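Local coordinates for protein serine repeat antigen 5 (Plasmodium falciparum, PDB 6X42) that belongs to the papain family of cysteine proteases but is regarded as a pseudo-enzyme, probably without ordinary cysteine-protease activity, at residues Tyr60-Ile65 against Lys186-Ile190; Ile193-Asn197 against Leu211-Thr216; His219-Gly225 against Trp240-Trp246. Where two conformers were deposited one is given. Residues are numbered along the deposited sequence.

Contact 1 of 3, residues Tyr60-Ile65 against Lys186-Ile190; sequences YHLETI and KGSVI
Helix residues Tyr60-Ile65 pack on Lys186-Ile190, where a second helix ends and a strand begins, in the papain-like interface between the central helix and the beta domain. Lys186 is the last helical residue. Gly187 (phi 93°, psi -13°) breaks from the helix, Ser188 is almost fully extended, and Val189-Ile190 enter the strand. Across the contact CA atoms lie 4.9 Å apart for Ile65 and Lys186, 5.0 Å for Thr64 and Gly187 and 5.8 Å for His61 and Ser188. The positive phi already disfavours a side chain at Gly187, and a CB there would also collide with CB of Thr64.

The polar interactions centre on Ser188. With chi1 in p, its OG hydrogen-bonds His61 ND1 at 3.0 Å, in line with the imidazole edge, and lies 2.7 Å from OG1 of Thr64. Thr64, also p, donates from OG1 to O of Lys186 at 2.8 Å, tying the helix to the outgoing turn of the other.

Apolar contacts surround this network. His61 CB meets Ile190 CG1 at 3.8 Å, Ile65 CG1 meets Lys186 CB at 3.9 Å, and Tyr60 CE2 approaches Ser188 CB at 3.9 Å.

Beyond the segments, His61 NE2 bonds to N of Phe277 on strand 273-280, while Val189 and Ile190 are held between that strand and strand 219-230, and Val189 packs against helix 172-186.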
ATOM      1  N   TYR A  60      -2.794   4.206  -2.970  1.00 13.27           N
ATOM      2  CA  TYR A  60      -2.460   3.247  -4.017  1.00 13.36           C
ATOM      3  C   TYR A  60      -3.328   1.997  -3.913  1.00 13.38           C
ATOM      4  O   TYR A  60      -3.752   1.442  -4.922  1.00 13.76           O
ATOM      5  CB  TYR A  60      -0.986   2.882  -3.966  1.00 13.69           C
ATOM      6  CG  TYR A  60      -0.578   1.841  -4.977  1.00 13.39           C
ATOM      7  CD1 TYR A  60      -0.311   2.178  -6.310  1.00 14.46           C
ATOM      8  CD2 TYR A  60      -0.504   0.502  -4.620  1.00 14.31           C
ATOM      9  CE1 TYR A  60       0.086   1.218  -7.230  1.00 16.13           C
ATOM     10  CE2 TYR A  60      -0.114  -0.459  -5.523  1.00 14.67           C
ATOM     11  CZ  TYR A  60       0.177  -0.110  -6.827  1.00 15.32           C
ATOM     12  OH  TYR A  60       0.588  -1.108  -7.689  1.00 18.10           O
ATOM     13  N   HIS A  61      -3.610   1.550  -2.689  1.00 13.00           N
ATOM     14  CA  HIS A  61      -4.509   0.416  -2.491  1.00 13.05           C
ATOM     15  C   HIS A  61      -5.893   0.703  -3.077  1.00 13.73           C
ATOM     16  O   HIS A  61      -6.469  -0.159  -3.743  1.00 14.80           O
ATOM     17  CB  HIS A  61      -4.528   0.073  -0.999  1.00 13.62           C
ATOM     18  CG  HIS A  61      -5.334  -1.139  -0.630  1.00 13.51           C
ATOM     19  ND1 HIS A  61      -5.143  -2.383  -1.185  1.00 13.94           N
ATOM     20  CD2 HIS A  61      -6.302  -1.298   0.303  1.00 14.11           C
ATOM     21  CE1 HIS A  61      -5.991  -3.242  -0.632  1.00 14.30           C
ATOM     22  NE2 HIS A  61      -6.685  -2.615   0.295  1.00 14.45           N
ATOM     23  N   LEU A  62      -6.422   1.916  -2.882  1.00 14.20           N
ATOM     24  CA  LEU A  62      -7.674   2.285  -3.540  1.00 15.34           C
ATOM     25  C   LEU A  62      -7.513   2.380  -5.055  1.00 15.27           C
ATOM     26  O   LEU A  62      -8.433   2.008  -5.800  1.00 16.75           O
ATOM     27  CB  LEU A  62      -8.218   3.597  -2.983  1.00 16.15           C
ATOM     28  CG  LEU A  62      -8.815   3.600  -1.593  1.00 19.97           C
ATOM     29  CD1 LEU A  62      -9.407   4.979  -1.300  1.00 21.41           C
ATOM     30  CD2 LEU A  62      -9.898   2.522  -1.475  1.00 21.29           C
ATOM     31  N   GLU A  63      -6.371   2.891  -5.535  1.00 15.01           N
ATOM     32  CA  GLU A  63      -6.128   2.954  -6.983  1.00 15.22           C
ATOM     33  C   GLU A  63      -6.117   1.552  -7.612  1.00 16.23           C
ATOM     34  O   GLU A  63      -6.666   1.353  -8.704  1.00 16.99           O
ATOM     35  CB  GLU A  63      -4.827   3.707  -7.294  1.00 15.78           C
ATOM     36  CG  GLU A  63      -4.922   5.200  -6.943  1.00 15.68           C
ATOM     37  CD  GLU A  63      -3.574   5.890  -6.731  1.00 16.05           C
ATOM     38  OE1 GLU A  63      -2.517   5.215  -6.848  1.00 16.27           O
ATOM     39  OE2 GLU A  63      -3.575   7.119  -6.448  1.00 16.46           O
ATOM     40  N   THR A  64      -5.519   0.555  -6.942  1.00 15.12           N
ATOM     41  CA  THR A  64      -5.530  -0.788  -7.536  1.00 15.20           C
ATOM     42  C   THR A  64      -6.918  -1.403  -7.460  1.00 16.22           C
ATOM     43  O   THR A  64      -7.326  -2.114  -8.379  1.00 17.90           O
ATOM     44  CB  THR A  64      -4.451  -1.728  -6.965  1.00 14.99           C
ATOM     45  OG1 THR A  64      -4.717  -2.095  -5.600  1.00 14.94           O
ATOM     46  CG2 THR A  64      -3.057  -1.109  -7.044  1.00 15.33           C
ATOM     47  N   ILE A  65      -7.651  -1.149  -6.367  1.00 16.56           N
ATOM     48  CA  ILE A  65      -9.025  -1.625  -6.290  1.00 17.38           C
ATOM     49  C   ILE A  65      -9.837  -1.046  -7.441  1.00 18.06           C
ATOM     50  O   ILE A  65     -10.614  -1.761  -8.089  1.00 19.52           O
ATOM     51  CB  ILE A  65      -9.644  -1.294  -4.918  1.00 17.13           C
ATOM     52  CG1 ILE A  65      -9.035  -2.174  -3.821  1.00 16.61           C
ATOM     53  CG2 ILE A  65     -11.156  -1.426  -4.981  1.00 19.30           C
ATOM     54  CD1 ILE A  65      -9.304  -1.716  -2.400  1.00 17.47           C
ATOM     55  N   LYS A 186      -7.593  -7.602  -4.988  1.00 17.33           N
ATOM     56  CA  LYS A 186      -7.645  -6.150  -4.873  1.00 17.59           C
ATOM     57  C   LYS A 186      -6.508  -5.431  -5.582  1.00 16.67           C
ATOM     58  O   LYS A 186      -6.549  -4.196  -5.688  1.00 17.49           O
ATOM     59  CB  LYS A 186      -7.648  -5.745  -3.397  1.00 17.05           C
ATOM     60  CG  LYS A 186      -8.948  -6.086  -2.657  1.00 18.94           C
ATOM     61  CD  LYS A 186      -8.819  -5.914  -1.138  1.00 19.98           C
ATOM     62  CE  LYS A 186     -10.147  -6.051  -0.465  1.00 21.73           C
ATOM     63  NZ  LYS A 186     -10.511  -7.466  -0.290  1.00 23.61           N
ATOM     64  N   GLY A 187      -5.490  -6.159  -6.052  1.00 15.63           N
ATOM     65  CA  GLY A 187      -4.361  -5.584  -6.747  1.00 16.42           C
ATOM     66  C   GLY A 187      -3.186  -5.249  -5.860  1.00 14.42           C
ATOM     67  O   GLY A 187      -2.084  -4.994  -6.380  1.00 15.76           O
ATOM     68  N   SER A 188      -3.374  -5.253  -4.547  1.00 14.03           N
ATOM     69  CA  SER A 188      -2.330  -4.854  -3.614  1.00 13.35           C
ATOM     70  C   SER A 188      -2.850  -5.089  -2.200  1.00 13.24           C
ATOM     71  O   SER A 188      -4.058  -5.248  -1.982  1.00 13.56           O
ATOM     72  CB  SER A 188      -1.985  -3.370  -3.747  1.00 13.30           C
ATOM     73  OG  SER A 188      -3.110  -2.543  -3.423  1.00 14.10           O
ATOM     74  N   VAL A 189      -1.926  -5.030  -1.239  1.00 12.63           N
ATOM     75  CA  VAL A 189      -2.258  -4.715   0.142  1.00 12.69           C
ATOM     76  C   VAL A 189      -1.366  -3.562   0.583  1.00 11.38           C
ATOM     77  O   VAL A 189      -0.337  -3.271  -0.032  1.00 12.59           O
ATOM     78  CB  VAL A 189      -2.103  -5.912   1.106  1.00 13.36           C
ATOM     79  CG1 VAL A 189      -2.981  -7.068   0.684  1.00 14.98           C
ATOM     80  CG2 VAL A 189      -0.632  -6.332   1.236  1.00 13.97           C
ATOM     81  N   ILE A 190      -1.771  -2.896   1.663  1.00 12.01           N
ATOM     82  CA  ILE A 190      -0.905  -1.981   2.389  1.00 11.53           C
ATOM     83  C   ILE A 190      -0.041  -2.825   3.312  1.00 11.92           C
ATOM     84  O   ILE A 190      -0.551  -3.757   3.945  1.00 12.37           O
ATOM     85  CB  ILE A 190      -1.756  -0.981   3.189  1.00 11.59           C
ATOM     86  CG1 ILE A 190      -2.734  -0.217   2.295  1.00 13.26           C
ATOM     87  CG2 ILE A 190      -0.836  -0.042   3.975  1.00 13.29           C
ATOM     88  CD1 ILE A 190      -3.874   0.432   3.090  1.00 14.18           C
TER

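Contact 2 of 3, residues Ile193-Asn197 against Leu211-Thr216; sequences IKAEN and LCGDDT. With CA (calcium ion), chain B; CA (calcium ion), chain C.
A calcium site joins these two loops of the papain-like beta domain: residues Ile193-Asn197, leaving strand 189-193, and the irregular Leu211-Thr216 that leads toward strand 219-230. Each loop supplies side-chain ligands, so the ion ties together two parts of the chain that bury 300 Å² between them. Glu196 OE2 binds the calcium at 2.3 Å and Asn197 OD1 at 2.4 Å, while Asp214 is bidentate, with OD1 at 2.6 Å and OD2 at 2.4 Å. Water 2, at 2.4 Å from the ion, also donates a hydrogen bond to O of Cys212 at 2.8 Å.

Backbone geometry brings the first two ligands together. Residues 195-197 form a 3-10 turn, with Asn197 N bonded to Lys194 O at 2.9 Å; Glu196 (chi1 p) and Asn197 (chi1 m) then reach the same ion. Asn197 is doubly engaged, since its ND2 donates to Asp214 OD2 at 2.8 Å and so orients the carboxylate. The nearest CA pairs are Lys194 with Thr216, 6.7 Å apart, and Asn197 with Gly213, 7.1 Å apart. Leu211 CD1 covers the turn, 3.4 Å from O of Asn197.

Cys212 is anchored by its disulfide to Cys266. Asp215 turns away to a second calcium, which it binds through O and OD1, both at 2.3 Å, with Glu166 completing the protein ligands. At the outer edge, fully extended Lys194 runs past Asp214, its CD 3.5 Å from OD2, and its NZ donates to water 1 at 2.7 Å, which lies hydrogen-bonded 2.7 Å from Thr216 OG1.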
ATOM      1  N   ILE A 193       6.469  -1.542   7.274  1.00 11.12           N
ATOM      2  CA  ILE A 193       7.853  -1.911   7.511  1.00 11.35           C
ATOM      3  C   ILE A 193       8.502  -0.830   8.370  1.00 11.01           C
ATOM      4  O   ILE A 193       7.957   0.251   8.577  1.00 11.58           O
ATOM      5  CB  ILE A 193       8.642  -2.101   6.193  1.00 12.31           C
ATOM      6  CG1 ILE A 193       8.757  -0.789   5.398  1.00 12.36           C
ATOM      7  CG2 ILE A 193       7.973  -3.173   5.339  1.00 13.49           C
ATOM      8  CD1 ILE A 193       9.745  -0.888   4.230  1.00 14.50           C
ATOM      9  N   LYS A 194       9.697  -1.125   8.869  1.00 12.61           N
ATOM     10  CA  LYS A 194      10.531  -0.105   9.496  0.66 12.69           C
ATOM     11  C   LYS A 194      11.443   0.462   8.412  1.00 13.05           C
ATOM     12  O   LYS A 194      12.200  -0.284   7.778  1.00 13.59           O
ATOM     13  CB  LYS A 194      11.319  -0.658  10.687  0.66 13.93           C
ATOM     14  CG  LYS A 194      11.709   0.443  11.684  0.66 17.16           C
ATOM     15  CD  LYS A 194      12.280  -0.109  12.976  0.66 18.55           C
ATOM     16  CE  LYS A 194      12.345   0.952  14.056  0.66 20.27           C
ATOM     17  NZ  LYS A 194      12.961   0.393  15.289  0.66 22.90           N
ATOM     18  N   ALA A 195      11.351   1.777   8.187  1.00 12.98           N
ATOM     19  CA  ALA A 195      12.045   2.397   7.057  1.00 13.78           C
ATOM     20  C   ALA A 195      13.544   2.129   7.107  1.00 13.38           C
ATOM     21  O   ALA A 195      14.187   1.971   6.057  1.00 14.45           O
ATOM     22  CB  ALA A 195      11.791   3.905   7.024  1.00 15.28           C
ATOM     23  N   GLU A 196      14.123   2.100   8.314  1.00 14.14           N
ATOM     24  CA  GLU A 196      15.556   1.850   8.419  1.00 15.64           C
ATOM     25  C   GLU A 196      15.969   0.608   7.643  1.00 14.74           C
ATOM     26  O   GLU A 196      17.085   0.544   7.117  1.00 15.16           O
ATOM     27  CB  GLU A 196      15.981   1.714   9.891  1.00 19.80           C
ATOM     28  CG  GLU A 196      15.600   0.386  10.541  1.00 20.90           C
ATOM     29  CD  GLU A 196      16.105   0.202  11.968  1.00 21.24           C
ATOM     30  OE1 GLU A 196      16.244   1.215  12.700  1.00 25.11           O
ATOM     31  OE2 GLU A 196      16.287  -0.968  12.379  1.00 19.87           O
ATOM     32  N   ASN A 197      15.087  -0.390   7.577  1.00 14.13           N
ATOM     33  CA  ASN A 197      15.457  -1.689   7.054  1.00 13.89           C
ATOM     34  C   ASN A 197      15.722  -1.668   5.563  1.00 14.01           C
ATOM     35  O   ASN A 197      16.384  -2.586   5.066  1.00 16.34           O
ATOM     36  CB  ASN A 197      14.401  -2.735   7.387  1.00 13.96           C
ATOM     37  CG  ASN A 197      14.380  -3.062   8.865  1.00 14.23           C
ATOM     38  OD1 ASN A 197      15.391  -2.883   9.543  1.00 16.09           O
ATOM     39  ND2 ASN A 197      13.261  -3.523   9.375  1.00 14.31           N
ATOM     40  N   LEU A 211      16.270 -10.302   5.012  1.00 18.13           N
ATOM     41  CA  LEU A 211      16.601  -9.680   6.281  1.00 18.03           C
ATOM     42  C   LEU A 211      15.434  -9.821   7.241  1.00 18.07           C
ATOM     43  O   LEU A 211      14.307 -10.120   6.845  1.00 17.78           O
ATOM     44  CB  LEU A 211      16.942  -8.202   6.091  1.00 19.32           C
ATOM     45  CG  LEU A 211      15.798  -7.244   5.736  1.00 18.76           C
ATOM     46  CD1 LEU A 211      16.300  -5.822   5.948  1.00 20.64           C
ATOM     47  CD2 LEU A 211      15.294  -7.461   4.330  1.00 18.78           C
ATOM     48  N   CYS A 212      15.735  -9.584   8.506  1.00 20.98           N
ATOM     49  CA  CYS A 212      14.737  -9.547   9.555  1.00 19.86           C
ATOM     50  C   CYS A 212      14.084  -8.170   9.652  1.00 18.70           C
ATOM     51  O   CYS A 212      14.676  -7.148   9.319  1.00 19.39           O
ATOM     52  CB  CYS A 212      15.406  -9.814  10.913  1.00 23.33           C
ATOM     53  SG  CYS A 212      16.379 -11.355  11.092  1.00 27.96           S
ATOM     54  N   GLY A 213      12.867  -8.163  10.169  1.00 16.51           N
ATOM     55  CA  GLY A 213      12.221  -6.946  10.608  1.00 15.71           C
ATOM     56  C   GLY A 213      12.575  -6.617  12.044  1.00 15.57           C
ATOM     57  O   GLY A 213      13.496  -7.189  12.645  1.00 18.81           O
ATOM     58  N   ASP A 214      11.833  -5.669  12.591  1.00 16.26           N
ATOM     59  CA  ASP A 214      12.000  -5.185  13.949  1.00 15.86           C
ATOM     60  C   ASP A 214      10.697  -5.386  14.706  1.00 15.37           C
ATOM     61  O   ASP A 214       9.691  -5.810  14.149  1.00 15.82           O
ATOM     62  CB  ASP A 214      12.403  -3.712  13.915  1.00 17.50           C
ATOM     63  CG  ASP A 214      13.744  -3.508  13.248  1.00 20.51           C
ATOM     64  OD1 ASP A 214      14.806  -3.738  13.862  1.00 23.88           O
ATOM     65  OD2 ASP A 214      13.785  -3.161  12.070  1.00 22.75           O
ATOM     66  N   ASP A 215      10.711  -5.023  15.986  1.00 15.84           N
ATOM     67  CA  ASP A 215       9.527  -5.188  16.813  1.00 16.74           C
ATOM     68  C   ASP A 215       8.395  -4.283  16.348  1.00 14.54           C
ATOM     69  O   ASP A 215       7.218  -4.606  16.546  1.00 16.06           O
ATOM     70  CB  ASP A 215       9.932  -4.837  18.245  1.00 17.66           C
ATOM     71  CG  ASP A 215       9.002  -5.357  19.306  1.00 19.77           C
ATOM     72  OD1 ASP A 215       8.064  -6.142  19.022  1.00 19.00           O
ATOM     73  OD2 ASP A 215       9.299  -4.995  20.472  1.00 22.67           O
ATOM     74  N   THR A 216       8.734  -3.155  15.722  1.00 14.11           N
ATOM     75  CA  THR A 216       7.786  -2.146  15.304  1.00 13.73           C
ATOM     76  C   THR A 216       8.018  -1.776  13.845  1.00 13.16           C
ATOM     77  O   THR A 216       8.979  -2.215  13.205  1.00 13.61           O
ATOM     78  CB  THR A 216       7.862  -0.890  16.181  1.00 15.32           C
ATOM     79  OG1 THR A 216       9.137  -0.263  16.025  1.00 16.84           O
ATOM     80  CG2 THR A 216       7.652  -1.233  17.647  1.00 17.57           C
TER
HETATM   81 CA    CA B 901      16.202  -3.196  11.754  1.00 16.50          CA
HETATM   82 CA    CA C 902       5.978  -5.927  18.034  1.00 17.60          CA
HETATM   83  O   HOH W   1      11.466  -1.517  16.458  1.00 23.85           O
HETATM   84  O   HOH W   2      16.300  -5.479  10.915  1.00 20.69           O
HETATM   85  O   HOH W   3       4.065  -4.893  17.072  1.00 17.16           O
HETATM   86  O   HOH W   4       4.784  -6.872  19.826  1.00 22.00           O

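Contact 3 of 3, residues His219-Gly225 against Trp240-Trp246; sequences HAVNIVG and WIVRNSW
His219 NE2 donates a nearly linear hydrogen bond to Asn244 OD1 at 2.9 Å, the pairing of papain's catalytic His and Asn, mounted here on an antiparallel beta hairpin. Asn244 OD1 also accepts from N of Ser245 at 2.9 Å, which fixes the amide. The His219 side chain touches Ser53, which by sequence stands at the cysteine position of the papain motif.

Along the strands, Asn222 and Arg243 form a hydrogen-bonded pair, with Asn222 N to Arg243 O at 3.1 Å and Arg243 N to Asn222 O at 2.8 Å. Ile223 and Val242 follow as a non-hydrogen-bonded pair, CA atoms 4.6 Å apart. A classic beta bulge comes next: Val224 (psi -6°) and Gly225 both face Ile241, with Val224 N to Ile241 O and Ile241 N to Gly225 O each 2.9 Å. The short strand axes approach to 4.6 Å at 137°. Water 5 bridges the diverging ends, donating to Ala220 O at 2.7 Å and to Ser245 OG at 2.8 Å; Ser245 OG also hydrogen-bonds Gln47 OE1.

Val221 CG2 meets Val242 CG1 at 3.5 Å, and Val224 CG2 meets Ile241 CG2 at 3.8 Å. The Trp246 ring meets the His219 ring obliquely, planes at 40° and CZ2 over one imidazole face, consistent with the shielding of the His-Asn pair in papain. At the other end Ile223 CD1 sits over the Trp240 indole, 4.0 Å from the centroid of its five-membered ring, in a CH-pi contact.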
ATOM      1  N   HIS A 219       6.636   2.899   8.399  1.00 12.06           N
ATOM      2  CA  HIS A 219       6.609   3.351   7.017  1.00 11.98           C
ATOM      3  C   HIS A 219       5.721   2.395   6.244  1.00 11.87           C
ATOM      4  O   HIS A 219       5.894   1.177   6.321  1.00 11.96           O
ATOM      5  CB  HIS A 219       8.054   3.368   6.474  1.00 12.42           C
ATOM      6  CG  HIS A 219       8.156   3.805   5.055  1.00 12.83           C
ATOM      7  ND1 HIS A 219       7.925   5.099   4.648  1.00 15.78           N
ATOM      8  CD2 HIS A 219       8.497   3.111   3.947  1.00 14.02           C
ATOM      9  CE1 HIS A 219       8.069   5.162   3.338  1.00 15.47           C
ATOM     10  NE2 HIS A 219       8.408   3.968   2.886  1.00 13.85           N
ATOM     11  N   ALA A 220       4.769   2.959   5.520  1.00 11.20           N
ATOM     12  CA  ALA A 220       3.813   2.182   4.752  1.00 11.78           C
ATOM     13  C   ALA A 220       4.257   2.050   3.298  1.00 11.33           C
ATOM     14  O   ALA A 220       4.692   3.019   2.685  1.00 12.85           O
ATOM     15  CB  ALA A 220       2.432   2.819   4.791  1.00 12.57           C
ATOM     16  N   VAL A 221       4.169   0.823   2.781  1.00 11.28           N
ATOM     17  CA  VAL A 221       4.486   0.447   1.415  1.00 10.98           C
ATOM     18  C   VAL A 221       3.330  -0.412   0.903  1.00 11.42           C
ATOM     19  O   VAL A 221       2.319  -0.557   1.579  1.00 11.40           O
ATOM     20  CB  VAL A 221       5.838  -0.285   1.326  1.00 11.52           C
ATOM     21  CG1 VAL A 221       6.979   0.649   1.718  1.00 12.41           C
ATOM     22  CG2 VAL A 221       5.834  -1.537   2.201  1.00 12.55           C
ATOM     23  N   ASN A 222       3.447  -0.959  -0.312  1.00 11.42           N
ATOM     24  CA  ASN A 222       2.423  -1.874  -0.813  1.00 11.29           C
ATOM     25  C   ASN A 222       3.086  -3.153  -1.285  1.00 11.99           C
ATOM     26  O   ASN A 222       4.085  -3.113  -2.006  1.00 13.21           O
ATOM     27  CB  ASN A 222       1.631  -1.266  -1.969  1.00 12.15           C
ATOM     28  CG  ASN A 222       0.888  -0.013  -1.563  1.00 12.09           C
ATOM     29  OD1 ASN A 222       1.388   1.101  -1.741  1.00 13.19           O
ATOM     30  ND2 ASN A 222      -0.299  -0.188  -0.976  1.00 12.08           N
ATOM     31  N   ILE A 223       2.494  -4.293  -0.937  1.00 11.57           N
ATOM     32  CA  ILE A 223       2.840  -5.546  -1.599  1.00 11.51           C
ATOM     33  C   ILE A 223       1.969  -5.654  -2.834  1.00 12.56           C
ATOM     34  O   ILE A 223       0.741  -5.513  -2.752  1.00 13.05           O
ATOM     35  CB  ILE A 223       2.682  -6.752  -0.666  1.00 12.05           C
ATOM     36  CG1 ILE A 223       3.660  -6.660   0.502  1.00 12.39           C
ATOM     37  CG2 ILE A 223       2.891  -8.045  -1.451  1.00 12.89           C
ATOM     38  CD1 ILE A 223       3.394  -7.682   1.603  1.00 12.92           C
ATOM     39  N   VAL A 224       2.609  -5.845  -3.987  1.00 12.78           N
ATOM     40  CA  VAL A 224       1.940  -5.794  -5.283  1.00 13.71           C
ATOM     41  C   VAL A 224       2.099  -7.057  -6.102  1.00 14.07           C
ATOM     42  O   VAL A 224       1.511  -7.147  -7.186  1.00 14.77           O
ATOM     43  CB  VAL A 224       2.373  -4.553  -6.094  1.00 13.37           C
ATOM     44  CG1 VAL A 224       2.147  -3.294  -5.278  1.00 14.58           C
ATOM     45  CG2 VAL A 224       3.824  -4.647  -6.568  1.00 15.05           C
ATOM     46  N   GLY A 225       2.894  -8.006  -5.644  1.00 13.44           N
ATOM     47  CA  GLY A 225       3.132  -9.228  -6.386  1.00 14.39           C
ATOM     48  C   GLY A 225       4.066 -10.109  -5.588  1.00 13.59           C
ATOM     49  O   GLY A 225       4.389  -9.823  -4.426  1.00 13.50           O
ATOM     50  N   TRP A 240       8.213 -11.266  -1.986  1.00 13.47           N
ATOM     51  CA  TRP A 240       7.230 -10.232  -2.263  1.00 12.77           C
ATOM     52  C   TRP A 240       7.837  -9.205  -3.207  1.00 12.24           C
ATOM     53  O   TRP A 240       9.024  -8.882  -3.098  1.00 13.32           O
ATOM     54  CB  TRP A 240       6.844  -9.476  -0.980  1.00 12.66           C
ATOM     55  CG  TRP A 240       6.206 -10.295   0.093  1.00 12.82           C
ATOM     56  CD1 TRP A 240       6.645 -10.428   1.364  1.00 13.77           C
ATOM     57  CD2 TRP A 240       5.004 -11.085  -0.004  1.00 13.35           C
ATOM     58  NE1 TRP A 240       5.801 -11.248   2.082  1.00 14.21           N
ATOM     59  CE2 TRP A 240       4.784 -11.658   1.259  1.00 13.97           C
ATOM     60  CE3 TRP A 240       4.091 -11.346  -1.032  1.00 13.87           C
ATOM     61  CZ2 TRP A 240       3.720 -12.502   1.511  1.00 14.46           C
ATOM     62  CZ3 TRP A 240       3.034 -12.183  -0.781  1.00 14.32           C
ATOM     63  CH2 TRP A 240       2.858 -12.747   0.484  1.00 14.72           C
ATOM     64  N   ILE A 241       7.008  -8.651  -4.092  1.00 12.60           N
ATOM     65  CA  ILE A 241       7.318  -7.435  -4.839  1.00 12.80           C
ATOM     66  C   ILE A 241       6.648  -6.290  -4.087  1.00 12.14           C
ATOM     67  O   ILE A 241       5.435  -6.323  -3.834  1.00 13.17           O
ATOM     68  CB  ILE A 241       6.824  -7.502  -6.295  1.00 14.15           C
ATOM     69  CG1 ILE A 241       7.363  -8.744  -7.007  1.00 14.22           C
ATOM     70  CG2 ILE A 241       7.217  -6.227  -7.016  1.00 15.08           C
ATOM     71  CD1 ILE A 241       6.823  -8.907  -8.413  1.00 16.00           C
ATOM     72  N   VAL A 242       7.448  -5.299  -3.711  1.00 12.46           N
ATOM     73  CA  VAL A 242       7.022  -4.198  -2.851  1.00 11.70           C
ATOM     74  C   VAL A 242       7.219  -2.877  -3.584  1.00 12.18           C
ATOM     75  O   VAL A 242       8.296  -2.599  -4.124  1.00 13.35           O
ATOM     76  CB  VAL A 242       7.797  -4.201  -1.517  1.00 12.59           C
ATOM     77  CG1 VAL A 242       7.323  -3.070  -0.598  1.00 14.25           C
ATOM     78  CG2 VAL A 242       7.662  -5.540  -0.823  1.00 13.70           C
ATOM     79  N   ARG A 243       6.172  -2.057  -3.568  1.00 11.90           N
ATOM     80  CA  ARG A 243       6.179  -0.688  -4.082  1.00 12.08           C
ATOM     81  C   ARG A 243       6.477   0.280  -2.946  1.00 11.20           C
ATOM     82  O   ARG A 243       5.838   0.229  -1.890  1.00 12.22           O
ATOM     83  CB  ARG A 243       4.808  -0.361  -4.670  1.00 12.67           C
ATOM     84  CG  ARG A 243       4.651   1.056  -5.236  1.00 12.97           C
ATOM     85  CD  ARG A 243       3.282   1.220  -5.769  1.00 14.01           C
ATOM     86  NE  ARG A 243       2.895   2.583  -6.097  1.00 13.69           N
ATOM     87  CZ  ARG A 243       2.852   3.117  -7.313  1.00 13.49           C
ATOM     88  NH1 ARG A 243       3.328   2.497  -8.372  1.00 15.55           N
ATOM     89  NH2 ARG A 243       2.298   4.297  -7.476  1.00 14.40           N
ATOM     90  N   ASN A 244       7.423   1.188  -3.177  1.00 11.75           N
ATOM     91  CA  ASN A 244       7.732   2.287  -2.268  1.00 11.55           C
ATOM     92  C   ASN A 244       7.319   3.604  -2.916  1.00 11.86           C
ATOM     93  O   ASN A 244       6.972   3.647  -4.097  1.00 13.23           O
ATOM     94  CB  ASN A 244       9.225   2.265  -1.923  1.00 12.16           C
ATOM     95  CG  ASN A 244       9.561   2.906  -0.588  1.00 12.69           C
ATOM     96  OD1 ASN A 244       8.722   3.495   0.088  1.00 12.50           O
ATOM     97  ND2 ASN A 244      10.828   2.783  -0.214  1.00 14.58           N
ATOM     98  N   SER A 245       7.371   4.680  -2.128  1.00 11.72           N
ATOM     99  CA  SER A 245       6.977   6.020  -2.529  1.00 11.92           C
ATOM    100  C   SER A 245       8.141   7.009  -2.401  1.00 11.93           C
ATOM    101  O   SER A 245       7.965   8.156  -1.967  1.00 12.57           O
ATOM    102  CB  SER A 245       5.744   6.502  -1.765  1.00 13.07           C
ATOM    103  OG  SER A 245       5.882   6.340  -0.370  1.00 13.39           O
ATOM    104  N   TRP A 246       9.334   6.555  -2.793  1.00 13.20           N
ATOM    105  CA  TRP A 246      10.552   7.361  -2.758  1.00 13.17           C
ATOM    106  C   TRP A 246      11.034   7.680  -4.166  1.00 13.28           C
ATOM    107  O   TRP A 246      12.215   7.996  -4.381  1.00 14.35           O
ATOM    108  CB  TRP A 246      11.637   6.686  -1.919  1.00 14.04           C
ATOM    109  CG  TRP A 246      11.318   6.587  -0.443  1.00 13.56           C
ATOM    110  CD1 TRP A 246      10.293   7.178   0.231  1.00 15.02           C
ATOM    111  CD2 TRP A 246      12.053   5.836   0.530  1.00 13.60           C
ATOM    112  NE1 TRP A 246      10.332   6.819   1.561  1.00 16.52           N
ATOM    113  CE2 TRP A 246      11.411   6.008   1.770  1.00 14.91           C
ATOM    114  CE3 TRP A 246      13.193   5.025   0.466  1.00 15.91           C
ATOM    115  CZ2 TRP A 246      11.859   5.381   2.935  1.00 16.19           C
ATOM    116  CZ3 TRP A 246      13.640   4.426   1.621  1.00 16.03           C
ATOM    117  CH2 TRP A 246      12.972   4.601   2.838  1.00 17.01           C
TER
HETATM  118  O   HOH W   5       5.108   3.698   0.085  1.00 15.78           O

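The three contacts are linked through the neighbouring strands 189-193 and 219-230. Contacts 1 and 3, with centres 11 Å apart, join where Val189 N lies 3.1 Å from Ile223 O, a probable hydrogen bond, and where the Tyr60 ring packs on Asn222 and Arg243. The centre of contact 2 lies about 14 Å from that of contact 3, and the two connect through Ile193 N and His219 O, 2.9 Å apart. Contacts 1 and 2 adjoin in sequence, but their centres lie 22 Å apart. Contact 3 holds the papain-like His-Asn pair; Ser53, at the cysteine position, lies on the same helix as residues 60-65. Calcium remains peripheral: the His219 side chain is about 12 Å from a calcium ion.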